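Local coordinates for 2-hydroxyhepta-2,4-diene-1,7-dioate isomerase (Corynebacterium glutamicum, PDB 4DBF), which probably acts as a metal-dependent oxaloacetate decarboxylase of the FAH family and may also have isomerase activity, at residues A[42-47]-A[67-72]; A[162-167]-A[271-276]; A[208-213]-A[222-227]. All coordinates share one frame; numbering follows the deposited sequence.

Contact 1. Residues A[42-47]-A[67-72]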
loop_
_atom_site.group_PDB
_atom_site.type_symbol
_atom_site.label_atom_id
_atom_site.label_comp_id
_atom_site.label_asym_id
_atom_site.label_seq_id
_atom_site.Cartn_x
_atom_site.Cartn_y
_atom_site.Cartn_z
ATOM N N ASP A 42 -12.179 6.616 -29.724
ATOM C CA ASP A 42 -12.297 6.724 -28.316
ATOM C C ASP A 42 -13.752 6.685 -28.070
ATOM O O ASP A 42 -14.199 6.796 -26.956
ATOM C CB ASP A 42 -11.790 8.097 -27.935
ATOM C CG ASP A 42 -11.624 8.252 -26.478
ATOM O OD1 ASP A 42 -12.105 9.245 -25.929
ATOM O OD2 ASP A 42 -11.006 7.372 -25.902
ATOM N N ASP A 43 -14.500 6.569 -29.149
ATOM C CA ASP A 43 -15.924 6.749 -29.068
ATOM C C ASP A 43 -16.645 5.482 -28.712
ATOM O O ASP A 43 -16.674 4.546 -29.458
ATOM C CB ASP A 43 -16.440 7.363 -30.346
ATOM C CG ASP A 43 -17.921 7.368 -30.427
ATOM O OD1 ASP A 43 -18.569 8.296 -29.937
ATOM O OD2 ASP A 43 -18.448 6.441 -31.024
ATOM N N VAL A 44 -17.238 5.502 -27.543
ATOM C CA VAL A 44 -17.852 4.349 -26.933
ATOM C C VAL A 44 -18.982 3.741 -27.723
ATOM O O VAL A 44 -19.220 2.565 -27.642
ATOM C CB VAL A 44 -18.309 4.689 -25.524
ATOM C CG1 VAL A 44 -19.517 3.875 -25.144
ATOM C CG2 VAL A 44 -17.168 4.512 -24.553
ATOM N N ALA A 45 -19.659 4.546 -28.513
ATOM C CA ALA A 45 -20.643 4.019 -29.419
ATOM C C ALA A 45 -20.030 3.097 -30.433
ATOM O O ALA A 45 -20.699 2.276 -30.978
ATOM C CB ALA A 45 -21.379 5.135 -30.112
ATOM N N ASN A 46 -18.753 3.219 -30.691
ATOM C CA ASN A 46 -18.172 2.402 -31.731
ATOM C C ASN A 46 -17.369 1.239 -31.237
ATOM O O ASN A 46 -16.859 0.484 -32.012
ATOM C CB ASN A 46 -17.281 3.238 -32.624
ATOM C CG ASN A 46 -18.059 4.261 -33.421
ATOM O OD1 ASN A 46 -17.994 5.443 -33.141
ATOM N ND2 ASN A 46 -18.820 3.800 -34.395
ATOM N N LEU A 47 -17.242 1.113 -29.940
ATOM C CA LEU A 47 -16.345 0.130 -29.371
ATOM C C LEU A 47 -17.086 -1.070 -28.847
ATOM O O LEU A 47 -18.222 -0.979 -28.527
ATOM C CB LEU A 47 -15.525 0.771 -28.249
ATOM C CG LEU A 47 -14.674 2.007 -28.517
ATOM C CD1 LEU A 47 -13.861 2.412 -27.315
ATOM C CD2 LEU A 47 -13.752 1.762 -29.664
ATOM N N TRP A 67 -19.984 -7.496 -25.706
ATOM C CA TRP A 67 -20.992 -6.492 -25.550
ATOM C C TRP A 67 -20.562 -5.265 -26.251
ATOM O O TRP A 67 -19.396 -4.955 -26.236
ATOM C CB TRP A 67 -21.175 -6.113 -24.074
ATOM C CG TRP A 67 -21.464 -7.236 -23.128
ATOM C CD1 TRP A 67 -22.679 -7.619 -22.630
ATOM C CD2 TRP A 67 -20.530 -8.146 -22.544
ATOM N NE1 TRP A 67 -22.559 -8.663 -21.804
ATOM C CE2 TRP A 67 -21.295 -9.037 -21.719
ATOM C CE3 TRP A 67 -19.186 -8.306 -22.615
ATOM C CZ2 TRP A 67 -20.709 -10.019 -20.994
ATOM C CZ3 TRP A 67 -18.609 -9.301 -21.888
ATOM C CH2 TRP A 67 -19.348 -10.147 -21.108
ATOM N N PRO A 68 -21.488 -4.530 -26.845
ATOM C CA PRO A 68 -21.223 -3.149 -27.207
ATOM C C PRO A 68 -20.811 -2.407 -25.948
ATOM O O PRO A 68 -21.388 -2.632 -24.930
ATOM C CB PRO A 68 -22.571 -2.649 -27.678
ATOM C CG PRO A 68 -23.354 -3.839 -27.960
ATOM C CD PRO A 68 -22.904 -4.846 -27.001
ATOM N N LEU A 69 -19.818 -1.558 -26.041
ATOM C CA LEU A 69 -19.274 -0.893 -24.878
ATOM C C LEU A 69 -20.305 -0.075 -24.129
ATOM O O LEU A 69 -20.276 -0.019 -22.935
ATOM C CB LEU A 69 -18.082 -0.035 -25.233
ATOM C CG LEU A 69 -17.271 0.484 -24.057
ATOM C CD1 LEU A 69 -16.986 -0.588 -23.044
ATOM C CD2 LEU A 69 -15.997 1.127 -24.501
ATOM N N LYS A 70 -21.210 0.537 -24.881
ATOM C CA LYS A 70 -22.330 1.278 -24.360
ATOM C C LYS A 70 -23.273 0.492 -23.455
ATOM O O LYS A 70 -23.945 1.074 -22.678
ATOM C CB LYS A 70 -23.107 1.965 -25.498
ATOM C CG LYS A 70 -24.054 1.059 -26.244
ATOM C CD LYS A 70 -25.094 1.814 -27.043
ATOM C CE LYS A 70 -25.581 0.982 -28.205
ATOM N NZ LYS A 70 -26.269 -0.278 -27.817
ATOM N N ASP A 71 -23.294 -0.823 -23.556
ATOM C CA ASP A 71 -24.170 -1.665 -22.744
ATOM C C ASP A 71 -23.521 -2.229 -21.470
ATOM O O ASP A 71 -24.117 -2.991 -20.765
ATOM C CB ASP A 71 -24.675 -2.872 -23.526
ATOM C CG ASP A 71 -25.437 -2.523 -24.796
ATOM O OD1 ASP A 71 -25.736 -1.398 -25.083
ATOM O OD2 ASP A 71 -25.724 -3.455 -25.529
ATOM N N VAL A 72 -22.274 -1.901 -21.228
ATOM C CA VAL A 72 -21.609 -2.300 -20.011
ATOM C C VAL A 72 -20.965 -1.073 -19.372
ATOM O O VAL A 72 -21.099 -0.012 -19.878
ATOM C CB VAL A 72 -20.566 -3.355 -20.267
ATOM C CG1 VAL A 72 -21.194 -4.616 -20.796
ATOM C CG2 VAL A 72 -19.509 -2.827 -21.183
HETATM O O HOH W 1 -20.979 0.632 -27.869
#
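The carbonyl oxygen Leu47 O is gripped twice. The amide Leu69 N donates to it over 3.0 Å with the N-H nearly straight at its acceptor (167°), arriving from above the carbonyl plane, 35° out of it. A water is the second donor, at 3.3 Å from Leu47 O. That same water gives its other proton to Val44 O at 2.6 Å and accepts from Lys70 N at 3.0 Å, so one water links Val44 O and Leu47 O to Lys70 N. The direct bond and the bridge together fix Leu47 against the start of the 3-10 turn 69-71.

Next to these polar bonds the side chain of Leu69 enters between two loop residues. With its CG anti to the backbone N (chi1 -168°), branch CD2 reaches both: it touches Val44 CG2 at 3.6 Å, the two side chains crossing at about a right angle, and Leu47 CD1 at 3.8 Å, where the leucines run side by side in the same direction. Val44 spreads its other methyl, CG1, over the backbone of Lys70, 3.8 Å from Lys70 N. Lys70 itself leads outward, and its NZ forms a salt bridge with Asp71 OD1, met on the syn side of the carboxylate.

Leu69 and Leu47 are buried while Lys70 faces solvent, which makes this a partly buried junction. It joins the connection between strands 31-38 and 48-52 to the end of strand 65-68, which pairs with 48-52 through Trp67 and Ala49; Leu47 also packs on Arg22 of strand 22-28 and Trp195 of strand 190-197.

Contact 2. Residues A[162-167]-A[271-276]. With MG (magnesium ion), chain C.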
loop_
_atom_site.group_PDB
_atom_site.type_symbol
_atom_site.label_atom_id
_atom_site.label_comp_id
_atom_site.label_asym_id
_atom_site.label_seq_id
_atom_site.Cartn_x
_atom_site.Cartn_y
_atom_site.Cartn_z
ATOM N N PHE A 162 -0.258 1.345 -20.543
ATOM C CA PHE A 162 -0.372 2.673 -19.956
ATOM C C PHE A 162 -1.843 2.895 -19.671
ATOM O O PHE A 162 -2.670 2.403 -20.410
ATOM C CB PHE A 162 0.105 3.792 -20.932
ATOM C CG PHE A 162 1.611 3.890 -21.033
ATOM C CD1 PHE A 162 2.423 3.609 -19.943
ATOM C CD2 PHE A 162 2.222 4.264 -22.231
ATOM C CE1 PHE A 162 3.844 3.657 -20.056
ATOM C CE2 PHE A 162 3.635 4.361 -22.322
ATOM C CZ PHE A 162 4.429 4.037 -21.230
ATOM N N THR A 163 -2.154 3.655 -18.614
ATOM C CA THR A 163 -3.515 4.118 -18.397
ATOM C C THR A 163 -3.478 5.520 -17.822
ATOM O O THR A 163 -2.426 6.116 -17.770
ATOM C CB THR A 163 -4.331 3.060 -17.526
ATOM O OG1 THR A 163 -5.710 3.434 -17.519
ATOM C CG2 THR A 163 -3.788 2.987 -16.120
ATOM N N ILE A 164 -4.607 6.076 -17.420
ATOM C CA ILE A 164 -4.597 7.400 -16.840
ATOM C C ILE A 164 -4.895 7.227 -15.359
ATOM O O ILE A 164 -5.704 6.336 -14.965
ATOM C CB ILE A 164 -5.694 8.301 -17.477
ATOM C CG1 ILE A 164 -5.602 8.299 -19.027
ATOM C CG2 ILE A 164 -5.571 9.730 -16.870
ATOM C CD1 ILE A 164 -6.799 9.043 -19.699
ATOM N N ILE A 165 -4.262 8.048 -14.530
ATOM C CA ILE A 165 -4.649 8.151 -13.102
ATOM C C ILE A 165 -4.932 9.617 -12.741
ATOM O O ILE A 165 -4.295 10.521 -13.257
ATOM C CB ILE A 165 -3.594 7.493 -12.161
ATOM C CG1 ILE A 165 -4.089 7.567 -10.695
ATOM C CG2 ILE A 165 -2.143 8.171 -12.284
ATOM C CD1 ILE A 165 -3.272 6.770 -9.716
ATOM N N ASN A 166 -5.923 9.847 -11.880
ATOM C CA ASN A 166 -6.178 11.181 -11.333
ATOM C C ASN A 166 -5.661 11.088 -9.881
ATOM O O ASN A 166 -6.281 10.400 -9.037
ATOM C CB ASN A 166 -7.704 11.509 -11.429
ATOM C CG ASN A 166 -7.992 12.923 -11.052
ATOM O OD1 ASN A 166 -7.145 13.574 -10.409
ATOM N ND2 ASN A 166 -9.179 13.426 -11.418
ATOM N N ASP A 167 -4.507 11.698 -9.582
ATOM C CA ASP A 167 -3.909 11.573 -8.236
ATOM C C ASP A 167 -4.546 12.705 -7.391
ATOM O O ASP A 167 -3.959 13.790 -7.220
ATOM C CB ASP A 167 -2.374 11.708 -8.356
ATOM C CG ASP A 167 -1.656 11.671 -7.030
ATOM O OD1 ASP A 167 -2.215 11.262 -5.993
ATOM O OD2 ASP A 167 -0.474 12.069 -6.994
ATOM N N ILE A 271 -14.557 16.348 -13.305
ATOM C CA ILE A 271 -13.168 16.439 -13.745
ATOM C C ILE A 271 -12.835 15.379 -14.814
ATOM O O ILE A 271 -13.152 14.216 -14.652
ATOM C CB ILE A 271 -12.161 16.366 -12.497
ATOM C CG1 ILE A 271 -10.696 16.471 -12.942
ATOM C CG2 ILE A 271 -12.288 15.078 -11.656
ATOM C CD1 ILE A 271 -10.276 17.806 -13.558
ATOM N N GLU A 272 -12.214 15.789 -15.906
ATOM C CA GLU A 272 -11.917 14.845 -16.958
ATOM C C GLU A 272 -10.462 14.996 -17.366
ATOM O O GLU A 272 -10.049 16.068 -17.865
ATOM C CB GLU A 272 -12.818 15.105 -18.159
ATOM C CG GLU A 272 -12.691 14.126 -19.314
ATOM C CD GLU A 272 -13.670 14.500 -20.424
ATOM O OE1 GLU A 272 -13.453 15.523 -21.095
ATOM O OE2 GLU A 272 -14.652 13.779 -20.611
ATOM N N ILE A 273 -9.697 13.912 -17.226
ATOM C CA ILE A 273 -8.326 13.969 -17.672
ATOM C C ILE A 273 -8.295 13.403 -19.089
ATOM O O ILE A 273 -8.921 12.355 -19.350
ATOM C CB ILE A 273 -7.378 13.083 -16.766
ATOM C CG1 ILE A 273 -7.556 13.369 -15.238
ATOM C CG2 ILE A 273 -5.903 13.174 -17.227
ATOM C CD1 ILE A 273 -7.301 14.773 -14.834
ATOM N N GLU A 274 -7.505 13.999 -19.972
ATOM C CA GLU A 274 -7.373 13.426 -21.305
ATOM C C GLU A 274 -5.920 13.171 -21.653
ATOM O O GLU A 274 -5.113 14.055 -21.520
ATOM C CB GLU A 274 -8.005 14.335 -22.377
ATOM C CG GLU A 274 -7.666 13.940 -23.778
ATOM C CD GLU A 274 -8.275 14.884 -24.807
ATOM O OE1 GLU A 274 -7.894 16.095 -24.858
ATOM O OE2 GLU A 274 -9.097 14.376 -25.598
ATOM N N ILE A 275 -5.592 11.958 -22.107
ATOM C CA ILE A 275 -4.269 11.673 -22.629
ATOM C C ILE A 275 -4.447 11.071 -24.046
ATOM O O ILE A 275 -4.952 9.979 -24.167
ATOM C CB ILE A 275 -3.421 10.750 -21.703
ATOM C CG1 ILE A 275 -3.183 11.367 -20.300
ATOM C CG2 ILE A 275 -2.085 10.442 -22.389
ATOM C CD1 ILE A 275 -2.276 10.552 -19.425
ATOM N N PRO A 276 -4.081 11.813 -25.125
ATOM C CA PRO A 276 -4.285 11.294 -26.505
ATOM C C PRO A 276 -3.563 9.971 -26.697
ATOM O O PRO A 276 -2.438 9.785 -26.187
ATOM C CB PRO A 276 -3.689 12.411 -27.402
ATOM C CG PRO A 276 -2.849 13.311 -26.446
ATOM C CD PRO A 276 -3.598 13.210 -25.131
HETATM MG MG MG C . 0.906 13.265 -8.229
HETATM O O HOH W 2 2.087 13.809 -6.627
HETATM O O HOH W 3 2.206 11.560 -8.491
HETATM O O HOH W 4 1.956 14.627 -9.332
#
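Ile164, Ile273 and Asn166 bury the most surface here, where two strands face each other across a layer of side chains. The strand axes approach to 8.1 Å with their directions 151° apart, and Ile164 CA lies 7.2 Å from Ile275 CA, a spacing that fits face-to-face packing of sheets.

Ile164 places a different branch on each of two isoleucines. Its CG2, anti to the backbone N, presses on Ile273 CG2 at 3.5 Å, tighter than usual for two carbons. Its CG1 lies beside the backbone N (chi1 -52°) and meets Ile275 CD1 at 4.0 Å. In both pairs the side chains slide past each other in opposite directions.

At the other end Asn166 turns its amide toward the apolar layer: ND2 sits 3.5 Å from Ile271 CG2 and 4.1 Å from Ile273 CD1. Its OD1 takes a hydrogen bond from the backbone N of Glu136, so the carbonyl side is tied to the neighbouring strand 133-143 while ND2 borders the isoleucines.

In the next residue, Asp167, CB leaves the backbone nearly opposite to that of Asn166, and OD2 binds magnesium at 2.2 Å. Three waters, Glu136 and Glu138 complete the six ligands, and OD1 makes a salt bridge to Lys112. One strand thus carries apolar packing at Ile164 and, three residues on, a metal ligand. The bond of Asn166 to Glu136 N, next to Asp167 in sequence, is consistent with Asn166 acting as a second-shell residue that relates two of the three carboxylates around the metal.

Contact 3. Residues A[208-213]-A[222-227]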
loop_
_atom_site.group_PDB
_atom_site.type_symbol
_atom_site.label_atom_id
_atom_site.label_comp_id
_atom_site.label_asym_id
_atom_site.label_seq_id
_atom_site.Cartn_x
_atom_site.Cartn_y
_atom_site.Cartn_z
ATOM N N LEU A 208 3.862 13.952 -25.060
ATOM C CA LEU A 208 2.533 13.528 -24.661
ATOM C C LEU A 208 1.816 14.639 -23.877
ATOM O O LEU A 208 2.160 14.865 -22.722
ATOM C CB LEU A 208 2.647 12.314 -23.739
ATOM C CG LEU A 208 1.346 11.539 -23.569
ATOM C CD1 LEU A 208 0.814 11.073 -24.944
ATOM C CD2 LEU A 208 1.623 10.350 -22.620
ATOM N N PRO A 209 0.850 15.341 -24.505
ATOM C CA PRO A 209 0.063 16.361 -23.844
ATOM C C PRO A 209 -0.826 15.668 -22.788
ATOM O O PRO A 209 -1.331 14.599 -23.042
ATOM C CB PRO A 209 -0.810 16.931 -24.971
ATOM C CG PRO A 209 -0.241 16.375 -26.267
ATOM C CD PRO A 209 0.412 15.116 -25.910
ATOM N N ILE A 210 -0.947 16.208 -21.587
ATOM C CA ILE A 210 -1.855 15.620 -20.610
ATOM C C ILE A 210 -2.741 16.760 -20.140
ATOM O O ILE A 210 -2.232 17.715 -19.562
ATOM C CB ILE A 210 -1.086 15.018 -19.442
ATOM C CG1 ILE A 210 -0.257 13.809 -19.895
ATOM C CG2 ILE A 210 -2.067 14.623 -18.295
ATOM C CD1 ILE A 210 0.749 13.363 -18.844
ATOM N N LYS A 211 -4.036 16.701 -20.449
ATOM C CA LYS A 211 -4.899 17.836 -20.233
ATOM C C LYS A 211 -5.980 17.456 -19.253
ATOM O O LYS A 211 -6.340 16.260 -19.184
ATOM C CB LYS A 211 -5.503 18.300 -21.553
ATOM C CG LYS A 211 -4.419 18.957 -22.461
ATOM C CD LYS A 211 -4.939 19.292 -23.885
ATOM C CE LYS A 211 -3.902 20.195 -24.605
ATOM N NZ LYS A 211 -4.534 20.792 -25.773
ATOM N N ALA A 212 -6.478 18.434 -18.486
ATOM C CA ALA A 212 -7.594 18.208 -17.589
ATOM C C ALA A 212 -8.582 19.368 -17.681
ATOM O O ALA A 212 -8.186 20.544 -17.670
ATOM C CB ALA A 212 -7.102 18.057 -16.171
ATOM N N ARG A 213 -9.847 19.021 -17.799
ATOM C CA ARG A 213 -10.918 19.992 -17.886
ATOM C C ARG A 213 -11.820 19.831 -16.677
ATOM O O ARG A 213 -12.359 18.715 -16.441
ATOM C CB ARG A 213 -11.696 19.772 -19.184
ATOM C CG ARG A 213 -10.819 20.079 -20.417
ATOM C CD ARG A 213 -11.473 19.708 -21.728
ATOM N NE ARG A 213 -10.603 20.137 -22.819
ATOM C CZ ARG A 213 -9.639 19.402 -23.364
ATOM N NH1 ARG A 213 -9.389 18.147 -22.946
ATOM N NH2 ARG A 213 -8.918 19.930 -24.336
ATOM N N LEU A 222 -9.957 24.520 -18.993
ATOM C CA LEU A 222 -8.698 23.770 -19.031
ATOM C C LEU A 222 -7.886 24.193 -17.844
ATOM O O LEU A 222 -7.472 25.344 -17.742
ATOM C CB LEU A 222 -7.920 24.090 -20.335
ATOM C CG LEU A 222 -6.563 23.434 -20.672
ATOM C CD1 LEU A 222 -6.652 21.885 -20.675
ATOM C CD2 LEU A 222 -6.036 23.886 -22.049
ATOM N N LYS A 223 -7.648 23.275 -16.923
ATOM C CA LYS A 223 -7.050 23.624 -15.643
ATOM C C LYS A 223 -5.775 22.830 -15.396
ATOM O O LYS A 223 -5.096 23.003 -14.385
ATOM C CB LYS A 223 -8.089 23.429 -14.531
ATOM C CG LYS A 223 -9.211 24.493 -14.534
ATOM C CD LYS A 223 -8.672 25.873 -14.135
ATOM C CE LYS A 223 -9.793 26.886 -13.919
ATOM N NZ LYS A 223 -9.324 28.039 -13.098
ATOM N N GLN A 224 -5.411 22.041 -16.391
ATOM C CA GLN A 224 -4.107 21.410 -16.511
ATOM C C GLN A 224 -3.731 21.170 -17.964
ATOM O O GLN A 224 -4.498 20.678 -18.718
ATOM C CB GLN A 224 -3.983 20.097 -15.722
ATOM C CG GLN A 224 -2.606 19.459 -15.784
ATOM C CD GLN A 224 -2.554 18.025 -15.272
ATOM O OE1 GLN A 224 -1.741 17.248 -15.689
ATOM N NE2 GLN A 224 -3.403 17.704 -14.356
ATOM N N ASP A 225 -2.509 21.510 -18.305
ATOM C CA ASP A 225 -2.048 21.470 -19.655
ATOM C C ASP A 225 -0.555 21.220 -19.610
ATOM O O ASP A 225 0.230 22.127 -19.732
ATOM C CB ASP A 225 -2.336 22.818 -20.280
ATOM C CG ASP A 225 -2.189 22.835 -21.770
ATOM O OD1 ASP A 225 -1.945 21.819 -22.393
ATOM O OD2 ASP A 225 -2.338 23.916 -22.325
ATOM N N SER A 226 -0.194 19.971 -19.412
ATOM C CA SER A 226 1.163 19.557 -19.194
ATOM C C SER A 226 1.630 18.600 -20.290
ATOM O O SER A 226 0.898 18.281 -21.174
ATOM C CB SER A 226 1.276 18.902 -17.818
ATOM O OG SER A 226 0.470 17.775 -17.711
ATOM N N ASN A 227 2.867 18.170 -20.222
ATOM C CA ASN A 227 3.382 17.250 -21.206
ATOM C C ASN A 227 4.356 16.308 -20.569
ATOM O O ASN A 227 5.105 16.717 -19.751
ATOM C CB ASN A 227 4.017 18.016 -22.337
ATOM C CG ASN A 227 4.300 17.165 -23.526
ATOM O OD1 ASN A 227 5.170 16.349 -23.501
ATOM N ND2 ASN A 227 3.587 17.395 -24.583
#
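With chi1 at -167°, Asn227 swings its CG anti to the backbone N and lays its amide against the Leu208-Pro209 peptide, where ND2 lies 3.4 Å from Leu208 C. OD1 receives a weak bond from Leu208 N (3.1 Å, 127°), and its stronger partner is the backbone N of Asn229. Lys211, by contrast, keeps CG beside its own N and extends alongside Asp225, its CE 3.4 Å from Asp225 OD1; NZ stays at 4.4 Å from that oxygen, beyond a salt bridge.

The strands themselves pair antiparallel. Ile210 and Ser226 form a hydrogen-bonded pair: Ile210 N reaches Ser226 O at 2.8 Å, and Ser226 N returns to Ile210 O almost straight, at 174°. Further along, Ala212 N bonds Gln224 O at 3.0 Å, while Ala212 O takes Lys223 N at 2.9 Å and, weakly, Gln224 N. Two residues opposite one define a classic beta bulge, and the register shifts there before Arg213 meets Leu222.

Ala212 and Gln224 share the buried face with Ile210 and Ser226. Phe135 of strand 133-143 packs on Ala212 and Gln224, while strand 270-275 lies beside strand 209-216 in the sheet. Pro209, Lys211, Arg213, Leu222, Asp225 and Asn227 line the other, partly open face. Paired backbone amides and carbonyls thus satisfy each other, and the loosely matched charges of Lys211 and Asp225 may add a mild attraction.

In the fold
Contacts 2 and 3 meet directly, their centres about 9 Å apart. Strand 270-275 lies beside strand 209-216, and probable hydrogen bonds join Glu274 N to Lys211 O (2.7 Å) and Glu272 O to Arg213 N (3.0 Å), while Ile273 CD1 packs on Ala212 CB at 3.6 Å. The hairpin of contact 3 thus extends the sheet that contact 2 sets against strand 159-170. Asp167 of contact 2 binds the magnesium; the side chain of Gln224 in contact 3 is about 9 Å from a magnesium ion. Contact 1 lies in the N-terminal part of the chain, its centre about 19 Å from that of contact 2, away from the metal site.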